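Local coordinates for S-layer domain-containing protein (Ruminiclostridium thermocellum ATCC 27405, PDB 4QVS), which is of unknown function but carries a concanavalin A-like lectin/glucanase domain, consistent with a carbohydrate-binding or cell-surface role, at residues E13-E16 and N20-K23; F88-S93 and K98-T103; K111-Q116 and Y120-I125. All blocks are in the same frame, centred on the assembly; numbering follows the deposited sequence.

Contact 1. Residues E13-E16 and N20-K23; sequences EAVE and NEFK
The ring of Phe-22 lies against the backbone joining Glu-13 to Ala-14. Its CE1 comes to 3.3 Å from Ala-14 N, approached obliquely, while Glu-13 N sits at the ring edge, in its plane. Ala-14 CA makes an off-centre CH-pi contact, 4.2 Å from the centroid of the Phe-22 ring and 30° off its normal. With chi1 at -64°, CG of Phe-22 stands anti to the carbonyl carbon, and although CB starts away from 13-16 the ring swings back to meet it.

One direct hydrogen bond links the backbones: Val-15 N donates to Glu-21 O at 2.8 Å, with 153° at the hydrogen and the donor tilted from the carbonyl plane. The same oxygen has Ala-14 CA at 3.0 Å, a CA-H...O contact. A water adds a second link, donating to Glu-13 O and accepting from Lys-23 N. Beyond the bond, Val-15 CG2 packs on Glu-21 CB at 3.6 Å, while Glu-21 OE1 is held by Asn-31 ND2.

Residues 13-16 belong to the surface loop before strand 21-22 and fold back on it; Val-15 O is bonded by Ser-18 OG within that loop. Asn-20 and Phe-22 form backbone hydrogen bonds with Leu-34 and Ala-32 of strand 32-35, and strand 21-22 is an outermost strand, within this chain, of a three-stranded antiparallel sheet.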
# COMPACT_ATOMS: atom_id res chain seq x y z
N GLU A 13 -14.57 20.83 20.89
CA GLU A 13 -14.76 21.44 22.18
C GLU A 13 -15.77 20.66 22.99
O GLU A 13 -16.84 20.32 22.49
CB GLU A 13 -15.31 22.84 21.95
CG GLU A 13 -15.31 23.72 23.18
CD GLU A 13 -15.77 25.12 22.84
OE1 GLU A 13 -16.88 25.24 22.29
OE2 GLU A 13 -15.02 26.10 23.10
N ALA A 14 -15.43 20.39 24.25
CA ALA A 14 -16.28 19.62 25.15
C ALA A 14 -17.61 20.33 25.33
O ALA A 14 -17.69 21.56 25.27
CB ALA A 14 -15.61 19.44 26.50
N VAL A 15 -18.67 19.55 25.53
CA VAL A 15 -19.93 20.20 25.78
C VAL A 15 -19.92 20.88 27.16
O VAL A 15 -19.27 20.43 28.11
CB VAL A 15 -21.13 19.25 25.71
CG1 VAL A 15 -21.26 18.68 24.30
CG2 VAL A 15 -21.01 18.17 26.76
N GLU A 16 -20.66 21.96 27.24
CA GLU A 16 -20.79 22.76 28.44
C GLU A 16 -21.15 21.80 29.59
O GLU A 16 -21.94 20.88 29.41
CB GLU A 16 -21.89 23.80 28.18
CG GLU A 16 -21.67 25.19 28.75
CD GLU A 16 -22.02 25.31 30.22
OE1 GLU A 16 -22.05 24.29 30.93
OE2 GLU A 16 -22.26 26.45 30.65
N ASN A 20 -15.13 16.14 29.06
CA ASN A 20 -14.79 15.05 28.16
C ASN A 20 -15.88 14.59 27.24
O ASN A 20 -15.74 13.54 26.64
CB ASN A 20 -14.32 13.85 28.99
CG ASN A 20 -15.37 13.42 30.01
OD1 ASN A 20 -16.42 14.04 30.16
ND2 ASN A 20 -15.07 12.38 30.74
N GLU A 21 -16.94 15.37 27.07
CA GLU A 21 -18.01 14.98 26.18
C GLU A 21 -18.02 15.80 24.91
O GLU A 21 -17.82 17.00 24.94
CB GLU A 21 -19.36 15.01 26.89
CG GLU A 21 -19.43 13.96 27.97
CD GLU A 21 -20.75 13.93 28.70
OE1 GLU A 21 -21.82 13.96 28.05
OE2 GLU A 21 -20.70 13.85 29.92
N PHE A 22 -18.25 15.11 23.81
CA PHE A 22 -18.24 15.70 22.48
C PHE A 22 -19.49 15.30 21.70
O PHE A 22 -19.82 14.12 21.54
CB PHE A 22 -16.95 15.30 21.77
CG PHE A 22 -15.73 15.84 22.46
CD1 PHE A 22 -15.28 17.12 22.19
CD2 PHE A 22 -15.07 15.09 23.42
CE1 PHE A 22 -14.18 17.64 22.85
CE2 PHE A 22 -13.97 15.60 24.09
CZ PHE A 22 -13.51 16.87 23.80
N LYS A 23 -20.20 16.31 21.23
CA LYS A 23 -21.48 16.08 20.59
C LYS A 23 -21.38 15.59 19.17
O LYS A 23 -20.33 15.73 18.50
CB LYS A 23 -22.32 17.37 20.56
CG LYS A 23 -21.78 18.41 19.59
CD LYS A 23 -22.69 19.61 19.48
CE LYS A 23 -22.06 20.62 18.54
NZ LYS A 23 -22.96 21.76 18.25
O HOH W 1 -18.88 18.93 21.60

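Contact 2. Residues F88-S93 and K98-T103; sequences FDFFDS and KYMRLT
Phe-88 to Phe-91 and Tyr-99 to Thr-103 run antiparallel, their axes 4.7 Å apart at 177°, with Phe-88/Leu-102 and Phe-90/Met-100 as hydrogen-bonded pairs and Asp-89/Arg-101 and Phe-91/Tyr-99 as non-hydrogen-bonded ones. Pairing continues past the strand end, where Asp-92 N donates to Lys-98 O in an almost straight bond.

On the face bearing Phe-88, Phe-90, Met-100 and Leu-102, the main side-chain contact is a CH-pi interaction. Leu-102 CB lies over one face of the Phe-88 ring, 3.6 Å from its centroid and 17° off the normal, and Leu-102 CD2 follows at 3.7 Å from Phe-88 CE2. Phe-88 chi1 of 71° sets CG between its own N and carbonyl carbon, which brings the ring across to the partner strand. Next along, the selenomethionine Met-100 reaches with CE to 4.2 Å from Phe-90 CD2, obliquely to that ring.

The other face is more polar. Phe-91 CB and Tyr-99 CB meet at 3.5 Å, and the aliphatic part of Arg-101 lies against Asp-89, with CG 3.9 Å from Asp-89 CB. Their charged ends go elsewhere: Asp-89 OD2 bonds His-183 of the second subunit, and the Arg-101 guanidinium forms salt bridges to Glu-122 and to Asp-190 of that subunit. Tyr-99 CZ lies over one face of this guanidinium, toward its rim.

This beta hairpin is half of a four-stranded antiparallel sheet. Strand 99-104 has strand 110-115 on its other side, the phenylalanine-rich face packs on Ile-73 and Phe-75 of strand 71-79, and strand 85-91 pairs antiparallel with a strand of the second subunit, extending the sheet across the interface.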
# COMPACT_ATOMS: atom_id res chain seq x y z
N PHE A 88 -11.15 1.21 15.39
CA PHE A 88 -12.54 1.24 15.88
C PHE A 88 -13.08 -0.18 16.09
O PHE A 88 -12.60 -1.17 15.48
CB PHE A 88 -13.51 2.13 15.07
CG PHE A 88 -13.89 1.60 13.72
CD1 PHE A 88 -14.65 0.46 13.58
CD2 PHE A 88 -13.54 2.32 12.56
CE1 PHE A 88 -15.00 -0.02 12.34
CE2 PHE A 88 -13.93 1.87 11.33
CZ PHE A 88 -14.65 0.70 11.20
N ASP A 89 -14.11 -0.29 16.89
CA ASP A 89 -14.70 -1.61 17.20
C ASP A 89 -16.11 -1.36 17.64
O ASP A 89 -16.36 -0.53 18.49
CB ASP A 89 -13.81 -2.30 18.22
CG ASP A 89 -14.36 -3.60 18.74
OD1 ASP A 89 -15.16 -4.28 18.10
OD2 ASP A 89 -13.87 -3.99 19.80
N PHE A 90 -17.03 -1.99 16.92
CA PHE A 90 -18.43 -1.93 17.19
C PHE A 90 -18.78 -3.39 17.37
O PHE A 90 -18.58 -4.23 16.49
CB PHE A 90 -19.23 -1.31 16.05
CG PHE A 90 -18.87 0.13 15.78
CD1 PHE A 90 -19.45 1.16 16.49
CD2 PHE A 90 -17.91 0.43 14.82
CE1 PHE A 90 -19.11 2.49 16.22
CE2 PHE A 90 -17.57 1.76 14.55
CZ PHE A 90 -18.16 2.78 15.25
N PHE A 91 -19.30 -3.70 18.55
CA PHE A 91 -19.50 -5.10 18.93
C PHE A 91 -20.80 -5.31 19.74
O PHE A 91 -21.29 -4.40 20.38
CB PHE A 91 -18.27 -5.55 19.75
CG PHE A 91 -18.01 -4.72 21.00
CD1 PHE A 91 -17.34 -3.50 20.93
CD2 PHE A 91 -18.40 -5.18 22.26
CE1 PHE A 91 -17.10 -2.75 22.05
CE2 PHE A 91 -18.17 -4.42 23.41
CZ PHE A 91 -17.52 -3.21 23.31
N ASP A 92 -21.36 -6.50 19.62
CA ASP A 92 -22.59 -6.91 20.31
C ASP A 92 -22.38 -6.77 21.80
O ASP A 92 -21.37 -7.26 22.32
CB ASP A 92 -22.88 -8.39 19.95
CG ASP A 92 -24.05 -9.02 20.74
OD1 ASP A 92 -24.95 -8.31 21.18
OD2 ASP A 92 -24.07 -10.24 20.93
N SER A 93 -23.28 -6.09 22.50
CA SER A 93 -23.17 -5.98 23.95
C SER A 93 -23.47 -7.36 24.64
O SER A 93 -23.03 -7.62 25.75
CB SER A 93 -24.11 -4.88 24.50
OG SER A 93 -25.49 -5.23 24.36
N LYS A 98 -19.35 -11.32 17.97
CA LYS A 98 -20.20 -10.68 17.00
C LYS A 98 -19.76 -9.21 16.98
O LYS A 98 -20.09 -8.43 17.88
CB LYS A 98 -21.66 -10.78 17.40
CG LYS A 98 -22.31 -12.13 17.14
CD LYS A 98 -23.83 -12.02 17.27
CE LYS A 98 -24.55 -13.34 17.06
NZ LYS A 98 -24.23 -14.34 18.12
N TYR A 99 -19.01 -8.84 15.96
CA TYR A 99 -18.44 -7.50 15.94
C TYR A 99 -17.87 -7.14 14.58
O TYR A 99 -17.76 -8.01 13.72
CB TYR A 99 -17.29 -7.42 16.96
CG TYR A 99 -16.08 -8.36 16.73
CD1 TYR A 99 -15.01 -7.98 15.89
CD2 TYR A 99 -15.99 -9.58 17.38
CE1 TYR A 99 -13.92 -8.82 15.69
CE2 TYR A 99 -14.92 -10.42 17.21
CZ TYR A 99 -13.88 -10.04 16.37
OH TYR A 99 -12.83 -10.88 16.22
N MSE A 100 -17.50 -5.86 14.43
CA MSE A 100 -16.77 -5.40 13.25
C MSE A 100 -15.77 -4.44 13.82
O MSE A 100 -16.06 -3.68 14.73
CB MSE A 100 -17.67 -4.98 12.09
CG MSE A 100 -18.18 -3.56 12.22
SE MSE A 100 -19.75 -3.36 11.07
CE MSE A 100 -19.63 -1.52 11.58
N ARG A 101 -14.54 -4.54 13.33
CA ARG A 101 -13.42 -3.82 13.88
C ARG A 101 -12.38 -3.40 12.80
O ARG A 101 -11.99 -4.21 11.97
CB ARG A 101 -12.77 -4.81 14.80
CG ARG A 101 -11.62 -4.30 15.62
CD ARG A 101 -11.30 -5.30 16.72
NE ARG A 101 -10.90 -6.63 16.22
CZ ARG A 101 -10.34 -7.58 16.97
NH1 ARG A 101 -10.12 -7.37 18.26
NH2 ARG A 101 -9.99 -8.76 16.44
N LEU A 102 -11.92 -2.16 12.85
CA LEU A 102 -10.92 -1.70 11.86
C LEU A 102 -9.65 -1.64 12.65
O LEU A 102 -9.64 -1.11 13.75
CB LEU A 102 -11.23 -0.32 11.28
CG LEU A 102 -10.19 0.22 10.26
CD1 LEU A 102 -10.28 -0.50 8.94
CD2 LEU A 102 -10.42 1.69 10.03
N THR A 103 -8.58 -2.22 12.10
CA THR A 103 -7.33 -2.24 12.78
C THR A 103 -6.15 -1.75 11.90
O THR A 103 -6.18 -1.85 10.66
CB THR A 103 -7.02 -3.65 13.22
OG1 THR A 103 -7.06 -4.50 12.08
CG2 THR A 103 -8.11 -4.19 14.23

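Contact 3. Residues K111-Q116 and Y120-I125; sequences KFAMTQ and YGEKTI
A chi1 of -74° with an extended chain beyond CG carries Glu-122 across the opposite strand, over Ala-113 and beside Thr-115: OE1 comes to 3.4 Å from Ala-113 CB and CG to 4.0 Å from Thr-115 CB. On the other face, Phe-112 chi1 of 177° turns the ring alongside Ile-125; the two side chains point the same way, and Ile-125 CD1 meets the ring edge, near its plane, 3.8 Å from Phe-112 CD2.

The extended start of Lys-111 (chi1 -177°) brings CD within 4.1 Å of Thr-124 CB, and a bend at chi3 redirects CE and NZ. NZ stays beyond salt-bridge range of Glu-122 and bonds Tyr-192 OH of the second subunit. Glu-122 OE2 takes both Tyr-99 OH and Arg-101 NH2, held from strand 99-104 across strand 110-115.

Four backbone bonds support this antiparallel pairing: Phe-112 and Ile-125 exchange two, as do Met-114 and Lys-123. Thr-115 OG1 turns instead to the hairpin loop, bonding Gly-118 O and Ser-117 N.

The hairpin places strand 123-126 at one margin of the four-stranded sheet, while strand 110-115 lies between it and strand 99-104; Met-114 and Ile-125 pack on Pro-167 and Gly-158 of the second subunit.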
# COMPACT_ATOMS: atom_id res chain seq x y z
N LYS A 111 -6.77 -3.12 8.35
CA LYS A 111 -7.64 -4.24 8.11
C LYS A 111 -9.00 -4.01 8.72
O LYS A 111 -9.14 -3.51 9.84
CB LYS A 111 -7.08 -5.50 8.75
CG LYS A 111 -7.92 -6.75 8.47
CD LYS A 111 -7.19 -8.00 8.90
CE LYS A 111 -7.20 -8.11 10.42
NZ LYS A 111 -6.20 -9.08 10.93
N PHE A 112 -10.01 -4.41 7.98
CA PHE A 112 -11.35 -4.33 8.44
C PHE A 112 -11.82 -5.76 8.52
O PHE A 112 -11.55 -6.55 7.65
CB PHE A 112 -12.19 -3.49 7.50
CG PHE A 112 -13.59 -3.42 7.89
CD1 PHE A 112 -13.95 -2.79 9.08
CD2 PHE A 112 -14.56 -3.99 7.11
CE1 PHE A 112 -15.27 -2.73 9.49
CE2 PHE A 112 -15.90 -3.94 7.51
CZ PHE A 112 -16.25 -3.31 8.71
N ALA A 113 -12.49 -6.07 9.60
CA ALA A 113 -12.99 -7.43 9.88
C ALA A 113 -14.40 -7.37 10.41
O ALA A 113 -14.73 -6.44 11.14
CB ALA A 113 -12.12 -8.12 10.90
N MSE A 114 -15.22 -8.32 9.98
CA MSE A 114 -16.59 -8.50 10.44
C MSE A 114 -16.68 -9.95 10.75
O MSE A 114 -16.14 -10.77 9.98
CB MSE A 114 -17.65 -8.29 9.36
CG MSE A 114 -17.57 -6.90 8.70
SE MSE A 114 -19.25 -6.36 7.85
CE MSE A 114 -20.46 -6.57 9.39
N THR A 115 -17.32 -10.28 11.87
CA THR A 115 -17.51 -11.66 12.25
C THR A 115 -18.75 -11.84 13.08
O THR A 115 -19.25 -10.93 13.79
CB THR A 115 -16.32 -12.27 13.03
OG1 THR A 115 -16.50 -13.68 13.18
CG2 THR A 115 -16.20 -11.69 14.38
N GLN A 116 -19.24 -13.04 12.93
CA GLN A 116 -20.38 -13.54 13.62
C GLN A 116 -19.93 -14.81 14.39
O GLN A 116 -20.71 -15.38 15.11
CB GLN A 116 -21.45 -13.86 12.57
CG GLN A 116 -22.88 -13.83 13.07
CD GLN A 116 -23.90 -14.01 11.95
OE1 GLN A 116 -24.66 -13.09 11.63
NE2 GLN A 116 -23.89 -15.19 11.32
N TYR A 120 -11.75 -16.27 15.05
CA TYR A 120 -11.35 -17.20 14.00
C TYR A 120 -12.28 -17.21 12.85
O TYR A 120 -12.03 -17.91 11.89
CB TYR A 120 -11.20 -18.63 14.53
CG TYR A 120 -10.17 -18.68 15.61
CD1 TYR A 120 -8.82 -18.50 15.31
CD2 TYR A 120 -10.53 -18.87 16.95
CE1 TYR A 120 -7.85 -18.51 16.31
CE2 TYR A 120 -9.57 -18.89 17.96
CZ TYR A 120 -8.25 -18.70 17.65
OH TYR A 120 -7.30 -18.73 18.67
N GLY A 121 -13.37 -16.46 12.92
CA GLY A 121 -14.29 -16.43 11.81
C GLY A 121 -14.28 -15.10 11.11
O GLY A 121 -15.11 -14.82 10.30
N GLU A 122 -13.34 -14.25 11.44
CA GLU A 122 -13.32 -12.95 10.78
C GLU A 122 -13.25 -13.01 9.27
O GLU A 122 -12.51 -13.80 8.71
CB GLU A 122 -12.15 -12.14 11.29
CG GLU A 122 -12.36 -11.61 12.69
CD GLU A 122 -11.19 -10.74 13.13
OE1 GLU A 122 -10.24 -10.58 12.35
OE2 GLU A 122 -11.21 -10.21 14.26
N LYS A 123 -14.11 -12.23 8.63
CA LYS A 123 -14.08 -12.02 7.17
C LYS A 123 -13.45 -10.65 7.11
O LYS A 123 -13.94 -9.71 7.74
CB LYS A 123 -15.47 -11.96 6.53
CG LYS A 123 -16.38 -13.14 6.75
CD LYS A 123 -15.73 -14.44 6.36
CE LYS A 123 -16.60 -15.61 6.79
NZ LYS A 123 -15.79 -16.85 6.75
N THR A 124 -12.41 -10.51 6.30
CA THR A 124 -11.61 -9.31 6.31
C THR A 124 -11.31 -8.65 4.98
O THR A 124 -11.47 -9.26 3.93
CB THR A 124 -10.25 -9.69 6.82
OG1 THR A 124 -9.66 -10.54 5.84
CG2 THR A 124 -10.37 -10.47 8.12
N ILE A 125 -10.86 -7.40 5.07
CA ILE A 125 -10.36 -6.65 3.92
C ILE A 125 -9.08 -6.03 4.42
O ILE A 125 -9.07 -5.40 5.48
CB ILE A 125 -11.24 -5.48 3.51
CG1 ILE A 125 -12.72 -5.81 3.64
CG2 ILE A 125 -10.89 -5.05 2.09
CD1 ILE A 125 -13.61 -4.60 3.50

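Overall arrangement
Along the chain the three contacts follow in series, each closing before the next opens. Contact 1 stands apart: its centre is 24 Å from that of contact 2 and 33 Å from that of contact 3, and its strand 21-22 belongs to a separate three-stranded sheet, with the Phe-22 side chain about 8 Å from a bound sodium ion. Contacts 2 and 3, with centres 10 Å apart, are successive hairpins of one four-stranded antiparallel sheet within the concanavalin A-like range. Strands 99-104 and 110-115 join them, Thr-103 N lying 2.7 Å from Lys-111 O, a probable hydrogen bond. Both hairpins touch the second subunit, so this sheet is part of the dimer interface, whereas no other chain touches contact 1.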